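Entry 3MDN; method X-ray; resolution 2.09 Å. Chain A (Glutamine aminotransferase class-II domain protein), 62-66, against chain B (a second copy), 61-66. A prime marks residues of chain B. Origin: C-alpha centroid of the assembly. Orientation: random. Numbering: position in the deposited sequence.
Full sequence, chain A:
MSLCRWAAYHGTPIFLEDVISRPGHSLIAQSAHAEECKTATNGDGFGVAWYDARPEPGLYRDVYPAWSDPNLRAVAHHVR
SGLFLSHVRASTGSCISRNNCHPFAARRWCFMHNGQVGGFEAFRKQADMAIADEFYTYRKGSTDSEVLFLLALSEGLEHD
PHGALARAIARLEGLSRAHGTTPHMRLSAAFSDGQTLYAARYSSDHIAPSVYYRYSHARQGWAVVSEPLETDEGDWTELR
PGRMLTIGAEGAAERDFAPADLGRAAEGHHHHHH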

# COMPACT_ATOMS: atom_id res chain seq x y z
N ASP A 62 -2.81 -8.68 2.73
CA ASP A 62 -2.56 -7.49 1.96
C ASP A 62 -3.10 -7.70 0.55
O ASP A 62 -3.31 -8.85 0.13
CB ASP A 62 -1.05 -7.27 1.88
CG ASP A 62 -0.67 -5.80 1.92
OD1 ASP A 62 -1.58 -4.94 1.78
OD2 ASP A 62 0.54 -5.50 2.08
N VAL A 63 -3.29 -6.61 -0.18
CA VAL A 63 -3.81 -6.70 -1.54
C VAL A 63 -2.69 -6.70 -2.59
O VAL A 63 -2.93 -6.63 -3.79
CB VAL A 63 -4.88 -5.60 -1.82
CG1 VAL A 63 -6.14 -5.80 -0.94
CG2 VAL A 63 -4.28 -4.20 -1.64
N TYR A 64 -1.44 -6.80 -2.14
CA TYR A 64 -0.31 -6.78 -3.06
C TYR A 64 0.05 -8.21 -3.49
O TYR A 64 -0.17 -9.15 -2.73
CB TYR A 64 0.89 -6.05 -2.44
CG TYR A 64 0.68 -4.55 -2.28
CD1 TYR A 64 0.93 -3.67 -3.33
CD2 TYR A 64 0.21 -4.01 -1.08
CE1 TYR A 64 0.72 -2.30 -3.20
CE2 TYR A 64 -0.01 -2.63 -0.93
CZ TYR A 64 0.26 -1.79 -2.00
OH TYR A 64 0.07 -0.43 -1.88
N PRO A 65 0.59 -8.38 -4.71
CA PRO A 65 0.87 -9.76 -5.12
C PRO A 65 1.95 -10.37 -4.23
O PRO A 65 2.98 -9.73 -4.00
CB PRO A 65 1.39 -9.60 -6.56
CG PRO A 65 1.99 -8.21 -6.60
CD PRO A 65 1.13 -7.38 -5.67
N ALA A 66 1.70 -11.57 -3.72
CA ALA A 66 2.70 -12.28 -2.93
C ALA A 66 4.11 -12.16 -3.53
O ALA A 66 5.09 -11.89 -2.82
CB ALA A 66 2.32 -13.74 -2.78
N ARG B 61 1.68 5.54 -10.45
CA ARG B 61 2.27 4.21 -10.61
C ARG B 61 2.29 3.43 -9.33
O ARG B 61 2.66 3.95 -8.29
CB ARG B 61 3.67 4.26 -11.25
CG ARG B 61 4.58 5.37 -10.78
CD ARG B 61 5.99 5.08 -11.20
NE ARG B 61 6.94 6.14 -10.87
CZ ARG B 61 8.26 6.04 -11.07
NH1 ARG B 61 8.79 4.94 -11.57
NH2 ARG B 61 9.05 7.05 -10.77
N ASP B 62 1.87 2.17 -9.42
CA ASP B 62 1.94 1.29 -8.26
C ASP B 62 2.25 -0.14 -8.64
O ASP B 62 2.23 -0.49 -9.83
CB ASP B 62 0.68 1.39 -7.41
CG ASP B 62 0.97 1.18 -5.93
OD1 ASP B 62 2.04 0.61 -5.60
OD2 ASP B 62 0.15 1.60 -5.11
N VAL B 63 2.53 -0.96 -7.62
CA VAL B 63 3.09 -2.31 -7.78
C VAL B 63 1.98 -3.30 -7.54
O VAL B 63 2.12 -4.27 -6.79
CB VAL B 63 4.23 -2.56 -6.78
CG1 VAL B 63 5.43 -1.65 -7.08
CG2 VAL B 63 3.75 -2.36 -5.34
N TYR B 64 0.87 -3.05 -8.22
CA TYR B 64 -0.43 -3.46 -7.75
C TYR B 64 -1.28 -3.76 -8.97
O TYR B 64 -1.56 -2.86 -9.77
CB TYR B 64 -0.97 -2.28 -6.93
CG TYR B 64 -2.29 -2.44 -6.23
CD1 TYR B 64 -2.93 -1.32 -5.72
CD2 TYR B 64 -2.90 -3.68 -6.07
CE1 TYR B 64 -4.14 -1.41 -5.06
CE2 TYR B 64 -4.13 -3.79 -5.42
CZ TYR B 64 -4.74 -2.65 -4.92
OH TYR B 64 -5.96 -2.71 -4.26
N PRO B 65 -1.67 -5.05 -9.15
CA PRO B 65 -2.51 -5.46 -10.27
C PRO B 65 -3.46 -4.35 -10.73
O PRO B 65 -4.48 -4.08 -10.08
CB PRO B 65 -3.29 -6.65 -9.69
CG PRO B 65 -2.34 -7.25 -8.66
CD PRO B 65 -1.30 -6.20 -8.30
N ALA B 66 -3.08 -3.70 -11.84
CA ALA B 66 -3.90 -2.69 -12.51
C ALA B 66 -5.36 -3.13 -12.50
O ALA B 66 -6.25 -2.40 -12.04
CB ALA B 66 -3.42 -2.48 -13.95

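Two copies of the same short segment meet here mainly through apolar packing; no hydrogen bond passes between them, and the 298 Å² they bury together centres on the two copies of one tyrosine. The CA atoms of Tyr64 and Tyr64′ are the nearest such pair, 5.7 Å apart, yet the two residues adopt different rotamers: chi1 is m in Tyr64 and t in Tyr64′. Both CA-to-CB bonds point sideways, and the length of the side chain brings its end nearer the partner. Tyrosine suits this place because a long aromatic side chain can leave CA sideways and still lay apolar carbon against the partner, as Tyr64 CE1 does 4.1 Å from Tyr64′ CB. The rings meet obliquely, centroids 5.3 Å apart and planes at 45°.

Each tyrosine also packs against a valine of the other copy. Tyr64 CD1 lies 3.7 Å from Val63′ CG2, while Val63 CG2 approaches Tyr64′ CZ at 3.7 Å and Tyr64′ OH at 3.5 Å. A branched, compact valine suits this place, each offering one methyl, CG2, to the opposing tyrosine. Beyond, Tyr64 OH comes within 3.8 Å of Asp62′ OD2, a polar neighbour but no hydrogen bond. Asp62′ OD1 lies at the edge of the Tyr64 ring and also accepts a hydrogen bond from Val63′ N at 2.6 Å, within its own chain.

Proline, rigid and without an amide hydrogen, contributes apolar ring surface: Pro65 CD sits 3.8 Å from Pro65′ CD. The same ring carbon, Pro65 CD, also rests against a carbonyl oxygen, Val63′ O, at 3.5 Å.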